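Local atomic coordinates of bifunctional protein PutA (Bdellovibrio bacteriovorus, PDB entry 5UR2), a protein that probably catalyses both steps of proline breakdown to glutamate, pairing a flavin-dependent proline dehydrogenase with an NAD-dependent L-glutamate gamma-semialdehyde dehydrogenase. Residues Arg13-Leu18 against Glu442-Pro447; Trp168-Ala173 against Met230-Phe235; Ser285-Ala290 against Ala338-Glu343. All coordinates share one frame; numbering follows the deposited sequence.

In the fold
All three contacts lie in the N-terminal half of the chain and share no helix. Contacts 2 and 3 each join neighbouring helices around the eight-stranded barrel and are only partly buried; their centres lie 28 Å apart. Contact 1 ties the N-terminal helix 6-22 to the short helix 440-444, more than 400 residues later, and is the most buried. Its chemistry is aliphatic, one leucine against a glycine backbone. Contact 2 is also apolar, but it rests on an alanine near a helix end, with a lysine at its exposed margin. Contact 3 sets a threonine against a tyrosine edge. None of the three has a hydrogen bond across it.

Contact 1 (Arg13-Leu18 against Glu442-Pro447); sequences RGEEIL and ELLKDP
Gly14 and Leu444 bring the two backbones closest, with their CA atoms 6.5 Å apart. Segment 13-18 is helical throughout, while 442-447 starts in the short helix 440-444 and runs out into a loop. Leu444 carries most of the contact. Its two methyl branches divide the work. CD1 lies against the peptide link of the facing helix, 3.6 Å from Glu15 N and 3.7 Å from Gly14 C. CD2 reaches the glycine itself, 3.9 Å from Gly14 CA. Gly14 has no side chain, and its bare backbone lets the leucine come this near. Leu444 CG stands opposite its own carbonyl carbon (chi1 -64°), on the side facing the helix, and the second torsion then sets the two methyls against Gly14 and Glu15.

Two side chains flank this point. On the exposed margin, Glu15 passes its aliphatic part across the leucine at a slant, with CG 3.8 Å from Leu444 CD1. One turn on from Gly14, Leu18 CD1 meets Leu444 CD2 more loosely at 4.3 Å, on the buried side. Van der Waals contact alone joins the two segments. Some backbone groups here have partners in the same chain: Leu18 N bonds to Gly14 O at 3.0 Å, and Leu444 O accepts from Arg358 NH1. Leu443 O is bonded by Trp429 NE1.

Glu15 and Leu18 also touch Met440, so helix 440-444 meets the N-terminal helix through more than one residue. On another side of helix 6-22, Arg13 forms a salt bridge with Glu368 of helix 357-369. The side chain of Leu444 lies about 11 Å from the modified flavin. A leucine of a short helix packs on the glycine backbone of another. This joins the PutA N-terminal region to the chain beyond the last barrel strand, 400-406.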
loop_
_atom_site.group_PDB
_atom_site.type_symbol
_atom_site.label_atom_id
_atom_site.label_comp_id
_atom_site.label_asym_id
_atom_site.label_seq_id
_atom_site.Cartn_x
_atom_site.Cartn_y
_atom_site.Cartn_z
ATOM N N ARG B 13 60.778 7.267 -14.423
ATOM C CA ARG B 13 60.990 8.263 -13.380
ATOM C C ARG B 13 60.297 7.858 -12.085
ATOM O O ARG B 13 60.857 8.024 -10.994
ATOM C CB ARG B 13 60.507 9.634 -13.848
ATOM C CG ARG B 13 60.699 10.719 -12.809
ATOM C CD ARG B 13 62.174 10.871 -12.494
ATOM N NE ARG B 13 62.966 11.027 -13.709
ATOM C CZ ARG B 13 63.225 12.191 -14.295
ATOM N NH1 ARG B 13 62.769 13.321 -13.764
ATOM N NH2 ARG B 13 63.955 12.223 -15.412
ATOM N N GLY B 14 59.077 7.317 -12.190
ATOM C CA GLY B 14 58.379 6.850 -11.003
ATOM C C GLY B 14 59.100 5.708 -10.312
ATOM O O GLY B 14 59.140 5.640 -9.078
ATOM N N GLU B 15 59.713 4.814 -11.095
ATOM C CA GLU B 15 60.471 3.717 -10.503
ATOM C C GLU B 15 61.683 4.232 -9.736
ATOM O O GLU B 15 62.006 3.711 -8.662
ATOM C CB GLU B 15 60.900 2.727 -11.588
ATOM C CG GLU B 15 59.750 1.909 -12.165
ATOM C CD GLU B 15 60.189 1.012 -13.315
ATOM O OE1 GLU B 15 61.346 1.145 -13.756
ATOM O OE2 GLU B 15 59.381 0.174 -13.772
ATOM N N GLU B 16 62.355 5.267 -10.258
ATOM C CA GLU B 16 63.461 5.870 -9.518
ATOM C C GLU B 16 62.987 6.464 -8.202
ATOM O O GLU B 16 63.612 6.245 -7.158
ATOM C CB GLU B 16 64.137 6.952 -10.357
ATOM C CG GLU B 16 65.196 7.749 -9.597
ATOM C CD GLU B 16 65.743 8.927 -10.402
ATOM O OE1 GLU B 16 65.415 9.028 -11.611
ATOM O OE2 GLU B 16 66.514 9.733 -9.830
ATOM N N ILE B 17 61.855 7.178 -8.226
ATOM C CA ILE B 17 61.345 7.824 -7.018
ATOM C C ILE B 17 61.008 6.785 -5.959
ATOM O O ILE B 17 61.359 6.940 -4.783
ATOM C CB ILE B 17 60.128 8.711 -7.363
ATOM C CG1 ILE B 17 60.574 9.925 -8.187
ATOM C CG2 ILE B 17 59.357 9.105 -6.107
ATOM C CD1 ILE B 17 59.414 10.733 -8.749
ATOM N N LEU B 18 60.353 5.698 -6.359
ATOM C CA LEU B 18 60.021 4.649 -5.402
ATOM C C LEU B 18 61.269 3.916 -4.908
ATOM O O LEU B 18 61.302 3.451 -3.760
ATOM C CB LEU B 18 59.020 3.678 -6.025
ATOM C CG LEU B 18 57.651 4.314 -6.326
ATOM C CD1 LEU B 18 56.829 3.453 -7.260
ATOM C CD2 LEU B 18 56.871 4.559 -5.058
ATOM N N GLU B 442 50.971 -1.160 -11.838
ATOM C CA GLU B 442 49.645 -0.586 -11.660
ATOM C C GLU B 442 49.734 0.817 -11.076
ATOM O O GLU B 442 48.970 1.702 -11.463
ATOM C CB GLU B 442 48.786 -1.489 -10.774
ATOM N N LEU B 443 50.675 1.048 -10.160
ATOM C CA LEU B 443 50.774 2.363 -9.534
ATOM C C LEU B 443 51.230 3.437 -10.509
ATOM O O LEU B 443 50.897 4.611 -10.327
ATOM C CB LEU B 443 51.727 2.326 -8.338
ATOM C CG LEU B 443 51.320 1.560 -7.068
ATOM C CD1 LEU B 443 52.545 1.402 -6.159
ATOM C CD2 LEU B 443 50.175 2.227 -6.319
ATOM N N LEU B 444 52.012 3.077 -11.521
ATOM C CA LEU B 444 52.632 4.060 -12.398
ATOM C C LEU B 444 52.010 4.128 -13.784
ATOM O O LEU B 444 52.523 4.864 -14.633
ATOM C CB LEU B 444 54.129 3.768 -12.537
ATOM C CG LEU B 444 54.957 3.877 -11.260
ATOM C CD1 LEU B 444 56.403 3.615 -11.609
ATOM C CD2 LEU B 444 54.813 5.259 -10.629
ATOM N N LYS B 445 50.943 3.374 -14.043
ATOM C CA LYS B 445 50.395 3.281 -15.388
ATOM C C LYS B 445 49.722 4.591 -15.800
ATOM O O LYS B 445 49.306 5.410 -14.969
ATOM C CB LYS B 445 49.381 2.143 -15.490
ATOM C CG LYS B 445 47.971 2.543 -15.056
ATOM C CD LYS B 445 46.963 1.421 -15.289
ATOM C CE LYS B 445 45.528 1.921 -15.139
ATOM N NZ LYS B 445 45.215 2.355 -13.744
ATOM N N ASP B 446 49.617 4.769 -17.104
ATOM C CA ASP B 446 49.026 5.974 -17.664
ATOM C C ASP B 446 47.534 6.006 -17.348
ATOM O O ASP B 446 46.798 5.125 -17.806
ATOM C CB ASP B 446 49.300 6.004 -19.177
ATOM C CG ASP B 446 48.735 7.241 -19.868
ATOM O OD1 ASP B 446 48.176 8.131 -19.188
ATOM O OD2 ASP B 446 48.886 7.335 -21.104
ATOM N N PRO B 447 47.045 6.999 -16.594
ATOM C CA PRO B 447 45.600 7.052 -16.300
ATOM C C PRO B 447 44.743 7.180 -17.541
ATOM O O PRO B 447 43.563 6.785 -17.513
ATOM C CB PRO B 447 45.469 8.295 -15.406
ATOM C CG PRO B 447 46.675 9.140 -15.772
ATOM C CD PRO B 447 47.770 8.160 -16.041
#

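Contact 2 (Trp168-Ala173 against Met230-Phe235); sequences WLAKDA and MEKGVF
Ala170 is the centre of this contact and has the most surface buried by it. Its CB points at the facing segment and touches two side chains. The nearer is Lys232, whose CB lies 3.7 Å from Ala170 CB. The other is Val234, whose CG2 lies 3.9 Å from the same methyl. The alanine therefore sits against two residues that bracket Gly233. The CA atoms of Ala170 and Lys232 are 6.3 Å apart, a close approach that the small alanine permits.

Lys232 uses only the root of its chain here. Its CG is 4.2 Å from Ala170 CB. The chain then bends at its second torsion (chi2 -58°), and Lys232 NZ ends 5.8 Å from Lys171 NZ. These like charges do not touch, and Lys171 NZ has a salt bridge to Glu174. Val234 makes the buried side of the contact. Its CG2 branch, opposite the carbonyl carbon, is the one that meets the alanine. Its backbone O accepts a hydrogen bond from Tyr265 OH.

Gly233, with positive phi (71°), closes helix 211-232 in a Schellman motif, which includes the bond from Gly233 N to Met230 O at 3.2 Å. The chain then enters strand 235-238, where Phe235 makes backbone hydrogen bonds with Val193 and Val195. Leu169, beside Ala170, packs inward on Phe140 and Val142 of strand 138-144. Contact of one barrel helix with the end of the next and the turn that follows belongs to the outer layer of a TIM barrel. Here it joins helices 152-173 and 211-232, which follow barrel strands 138-144 and 194-197.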
loop_
_atom_site.group_PDB
_atom_site.type_symbol
_atom_site.label_atom_id
_atom_site.label_comp_id
_atom_site.label_asym_id
_atom_site.label_seq_id
_atom_site.Cartn_x
_atom_site.Cartn_y
_atom_site.Cartn_z
ATOM N N TRP B 168 52.800 39.832 10.987
ATOM C CA TRP B 168 53.688 39.220 11.969
ATOM C C TRP B 168 54.667 38.224 11.332
ATOM O O TRP B 168 55.841 38.175 11.717
ATOM C CB TRP B 168 52.829 38.566 13.048
ATOM C CG TRP B 168 53.560 37.718 13.983
ATOM C CD1 TRP B 168 54.187 38.113 15.125
ATOM C CD2 TRP B 168 53.728 36.304 13.892
ATOM N NE1 TRP B 168 54.745 37.028 15.750
ATOM C CE2 TRP B 168 54.479 35.903 15.014
ATOM C CE3 TRP B 168 53.312 35.335 12.971
ATOM C CZ2 TRP B 168 54.834 34.571 15.241
ATOM C CZ3 TRP B 168 53.666 34.014 13.191
ATOM C CH2 TRP B 168 54.423 33.643 14.320
ATOM N N LEU B 169 54.206 37.403 10.376
ATOM C CA LEU B 169 55.113 36.453 9.722
ATOM C C LEU B 169 56.125 37.162 8.824
ATOM O O LEU B 169 57.306 36.785 8.795
ATOM C CB LEU B 169 54.332 35.414 8.923
ATOM C CG LEU B 169 54.410 33.984 9.446
ATOM C CD1 LEU B 169 53.738 33.011 8.483
ATOM C CD2 LEU B 169 55.866 33.606 9.665
ATOM N N ALA B 170 55.683 38.168 8.066
ATOM C CA ALA B 170 56.638 38.945 7.280
ATOM C C ALA B 170 57.696 39.577 8.182
ATOM O O ALA B 170 58.893 39.555 7.861
ATOM C CB ALA B 170 55.915 40.022 6.465
ATOM N N LYS B 171 57.273 40.092 9.342
ATOM C CA LYS B 171 58.206 40.727 10.268
ATOM C C LYS B 171 59.248 39.735 10.775
ATOM O O LYS B 171 60.444 40.037 10.796
ATOM C CB LYS B 171 57.444 41.360 11.432
ATOM C CG LYS B 171 58.347 42.051 12.477
ATOM C CD LYS B 171 59.239 43.137 11.863
ATOM C CE LYS B 171 58.427 44.278 11.249
ATOM N NZ LYS B 171 59.301 45.245 10.510
ATOM N N ASP B 172 58.817 38.545 11.192
ATOM C CA ASP B 172 59.787 37.561 11.664
ATOM C C ASP B 172 60.702 37.097 10.531
ATOM O O ASP B 172 61.897 36.863 10.749
ATOM C CB ASP B 172 59.070 36.376 12.315
ATOM C CG ASP B 172 60.001 35.523 13.157
ATOM O OD1 ASP B 172 60.256 35.903 14.322
ATOM O OD2 ASP B 172 60.470 34.475 12.671
ATOM N N ALA B 173 60.169 36.968 9.313
ATOM C CA ALA B 173 60.983 36.488 8.204
ATOM C C ALA B 173 62.069 37.470 7.779
ATOM O O ALA B 173 62.976 37.081 7.034
ATOM C CB ALA B 173 60.095 36.147 7.013
ATOM N N MET B 230 51.006 42.077 -0.698
ATOM C CA MET B 230 51.837 42.709 -1.712
ATOM C C MET B 230 52.819 43.672 -1.068
ATOM O O MET B 230 54.014 43.659 -1.381
ATOM C CB MET B 230 50.955 43.435 -2.725
ATOM C CG MET B 230 51.721 44.103 -3.864
ATOM S SD MET B 230 50.627 44.907 -5.069
ATOM C CE MET B 230 49.874 46.152 -4.021
ATOM N N GLU B 231 52.341 44.485 -0.127
ATOM C CA GLU B 231 53.230 45.455 0.496
ATOM C C GLU B 231 54.360 44.768 1.253
ATOM O O GLU B 231 55.494 45.248 1.235
ATOM C CB GLU B 231 52.431 46.376 1.426
ATOM C CG GLU B 231 51.529 47.345 0.684
ATOM C CD GLU B 231 50.515 48.027 1.576
ATOM O OE1 GLU B 231 50.419 47.659 2.761
ATOM O OE2 GLU B 231 49.798 48.926 1.083
ATOM N N LYS B 232 54.101 43.609 1.842
ATOM C CA LYS B 232 55.111 42.935 2.643
ATOM C C LYS B 232 55.938 41.933 1.851
ATOM O O LYS B 232 56.776 41.250 2.447
ATOM C CB LYS B 232 54.460 42.228 3.838
ATOM C CG LYS B 232 53.694 43.131 4.809
ATOM C CD LYS B 232 54.560 44.243 5.404
ATOM C CE LYS B 232 53.843 44.874 6.611
ATOM N NZ LYS B 232 54.558 46.042 7.202
ATOM N N GLY B 233 55.731 41.819 0.540
ATOM C CA GLY B 233 56.456 40.815 -0.218
ATOM C C GLY B 233 56.001 39.405 0.089
ATOM O O GLY B 233 56.786 38.455 -0.017
ATOM N N VAL B 234 54.759 39.255 0.500
ATOM C CA VAL B 234 54.196 37.978 0.899
ATOM C C VAL B 234 53.423 37.394 -0.275
ATOM O O VAL B 234 52.776 38.124 -1.035
ATOM C CB VAL B 234 53.311 38.179 2.147
ATOM C CG1 VAL B 234 52.391 36.994 2.402
ATOM C CG2 VAL B 234 54.206 38.465 3.360
ATOM N N PHE B 235 53.521 36.076 -0.445
ATOM C CA PHE B 235 52.698 35.363 -1.411
ATOM C C PHE B 235 51.318 35.112 -0.812
ATOM O O PHE B 235 51.203 34.600 0.308
ATOM C CB PHE B 235 53.361 34.040 -1.799
ATOM C CG PHE B 235 52.782 33.406 -3.035
ATOM C CD1 PHE B 235 51.519 32.823 -3.013
ATOM C CD2 PHE B 235 53.502 33.389 -4.221
ATOM C CE1 PHE B 235 50.973 32.242 -4.155
ATOM C CE2 PHE B 235 52.964 32.818 -5.366
ATOM C CZ PHE B 235 51.691 32.234 -5.329
#

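Contact 3 (Ser285-Ala290 against Ala338-Glu343)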
loop_
_atom_site.group_PDB
_atom_site.type_symbol
_atom_site.label_atom_id
_atom_site.label_comp_id
_atom_site.label_asym_id
_atom_site.label_seq_id
_atom_site.Cartn_x
_atom_site.Cartn_y
_atom_site.Cartn_z
ATOM N N SER B 285 41.220 29.328 -19.837
ATOM C CA SER B 285 40.672 30.667 -19.682
ATOM C C SER B 285 41.564 31.525 -18.786
ATOM O O SER B 285 41.820 32.695 -19.090
ATOM C CB SER B 285 39.242 30.548 -19.146
ATOM O OG SER B 285 38.683 31.816 -18.923
ATOM N N LEU B 286 42.087 30.949 -17.701
ATOM C CA LEU B 286 43.031 31.674 -16.846
ATOM C C LEU B 286 44.340 31.993 -17.569
ATOM O O LEU B 286 44.980 33.007 -17.263
ATOM C CB LEU B 286 43.309 30.876 -15.576
ATOM C CG LEU B 286 42.203 30.877 -14.510
ATOM C CD1 LEU B 286 42.457 29.772 -13.478
ATOM C CD2 LEU B 286 42.173 32.222 -13.822
ATOM N N THR B 287 44.780 31.138 -18.501
ATOM C CA THR B 287 46.006 31.434 -19.243
ATOM C C THR B 287 45.816 32.640 -20.166
ATOM O O THR B 287 46.666 33.540 -20.200
ATOM C CB THR B 287 46.462 30.205 -20.049
ATOM O OG1 THR B 287 46.712 29.107 -19.160
ATOM C CG2 THR B 287 47.754 30.500 -20.807
ATOM N N GLU B 288 44.700 32.688 -20.902
ATOM C CA GLU B 288 44.410 33.867 -21.718
ATOM C C GLU B 288 44.378 35.117 -20.859
ATOM O O GLU B 288 44.945 36.149 -21.228
ATOM C CB GLU B 288 43.063 33.711 -22.438
ATOM C CG GLU B 288 43.010 32.550 -23.402
ATOM C CD GLU B 288 44.102 32.634 -24.462
ATOM O OE1 GLU B 288 43.958 33.469 -25.386
ATOM O OE2 GLU B 288 45.105 31.882 -24.358
ATOM N N PHE B 289 43.750 35.021 -19.688
ATOM C CA PHE B 289 43.680 36.160 -18.788
ATOM C C PHE B 289 45.067 36.580 -18.305
ATOM O O PHE B 289 45.381 37.777 -18.275
ATOM C CB PHE B 289 42.765 35.818 -17.607
ATOM C CG PHE B 289 42.874 36.779 -16.492
ATOM C CD1 PHE B 289 42.292 38.025 -16.587
ATOM C CD2 PHE B 289 43.590 36.453 -15.358
ATOM C CE1 PHE B 289 42.412 38.922 -15.557
ATOM C CE2 PHE B 289 43.708 37.345 -14.329
ATOM C CZ PHE B 289 43.122 38.581 -14.427
ATOM N N ALA B 290 45.929 35.609 -17.971
ATOM C CA ALA B 290 47.285 35.942 -17.533
ATOM C C ALA B 290 48.027 36.723 -18.607
ATOM O O ALA B 290 48.777 37.661 -18.307
ATOM C CB ALA B 290 48.062 34.672 -17.171
ATOM N N ALA B 338 48.266 19.982 -16.354
ATOM C CA ALA B 338 49.656 20.267 -16.020
ATOM C C ALA B 338 50.479 20.545 -17.279
ATOM O O ALA B 338 51.246 21.510 -17.332
ATOM C CB ALA B 338 50.243 19.115 -15.203
ATOM N N LYS B 339 50.312 19.718 -18.314
ATOM C CA LYS B 339 51.050 19.941 -19.554
ATOM C C LYS B 339 50.732 21.316 -20.136
ATOM O O LYS B 339 51.641 22.037 -20.574
ATOM C CB LYS B 339 50.740 18.827 -20.566
ATOM N N TYR B 340 49.450 21.710 -20.117
ATOM C CA TYR B 340 49.056 22.990 -20.701
ATOM C C TYR B 340 49.704 24.163 -19.963
ATOM O O TYR B 340 50.273 25.064 -20.589
ATOM C CB TYR B 340 47.529 23.130 -20.701
ATOM C CG TYR B 340 47.044 24.297 -21.542
ATOM C CD1 TYR B 340 46.822 24.149 -22.909
ATOM C CD2 TYR B 340 46.821 25.540 -20.978
ATOM C CE1 TYR B 340 46.392 25.209 -23.686
ATOM C CE2 TYR B 340 46.386 26.610 -21.746
ATOM C CZ TYR B 340 46.182 26.442 -23.101
ATOM O OH TYR B 340 45.742 27.511 -23.856
ATOM N N LEU B 341 49.632 24.164 -18.628
ATOM C CA LEU B 341 50.247 25.235 -17.853
ATOM C C LEU B 341 51.757 25.283 -18.086
ATOM O O LEU B 341 52.332 26.366 -18.237
ATOM C CB LEU B 341 49.937 25.047 -16.366
ATOM C CG LEU B 341 48.462 25.174 -15.958
ATOM C CD1 LEU B 341 48.188 24.489 -14.630
ATOM C CD2 LEU B 341 48.044 26.637 -15.891
ATOM N N LEU B 342 52.417 24.117 -18.118
ATOM C CA LEU B 342 53.849 24.085 -18.401
ATOM C C LEU B 342 54.145 24.650 -19.785
ATOM O O LEU B 342 55.085 25.436 -19.959
ATOM C CB LEU B 342 54.370 22.653 -18.290
ATOM C CG LEU B 342 54.444 22.127 -16.869
ATOM C CD1 LEU B 342 54.789 20.632 -16.891
ATOM C CD2 LEU B 342 55.481 22.955 -16.077
ATOM N N GLU B 343 53.322 24.283 -20.771
ATOM C CA GLU B 343 53.484 24.804 -22.121
ATOM C C GLU B 343 53.436 26.321 -22.155
ATOM O O GLU B 343 54.075 26.943 -23.013
ATOM C CB GLU B 343 52.392 24.233 -23.017
ATOM C CG GLU B 343 52.587 24.561 -24.453
ATOM C CD GLU B 343 53.733 23.774 -25.040
ATOM O OE1 GLU B 343 53.730 22.523 -24.896
ATOM O OE2 GLU B 343 54.632 24.415 -25.626
#
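Thr287 and Tyr340 form the tight part of this contact, between two helices that run nearly parallel. The segment axes diverge by 11° and come no nearer than 11.0 Å, so side chains must bridge the gap. Thr287 meets the edge of the tyrosine ring. Its OG1 is 3.6 Å from Tyr340 CE2 and 4.0 Å from Tyr340 CD2. Its CB lies in the ring plane, 4.0 Å from Tyr340 CE2. The ring thus offers its rim to the threonine. The tyrosine reaches across because its ring carbon CG lies opposite the backbone N (chi1 -168°).

The threonine hydroxyl makes no hydrogen bond to the tyrosine. Its partner is Val283 O, one turn earlier in its own helix, and this bond holds OG1 beside the ring. Deeper in, Leu341 CD2 comes to 4.3 Å from Thr287 OG1. This is a looser touch, and it marks the buried side of the contact, where Leu341 also packs on Val283 and Pro350.

The outer side is more open. Glu288 is exposed. Its chain bends at the second torsion (chi2 -57°), and its end comes nearer the tyrosine, with Glu288 OE2 4.4 Å from Tyr340 OH, too far to count as a hydrogen bond. The side chain of Tyr340, itself partly exposed, also touches Val283 and Lys284 of helix 279-293.

Strand 298-302 and helix 307-317 lie between helices 279-293 and 327-343 in the chain; the two helices are neighbours on the outside of the proline dehydrogenase barrel. Leu286 and Phe289 turn to helix 246-257 through Thr254. Ala338 and Leu342 pack on Phe352 of strand 349-353. Helix 279-293 thus also packs on the preceding helix 246-257, and helix 327-343 on the strand 349-353 that follows it.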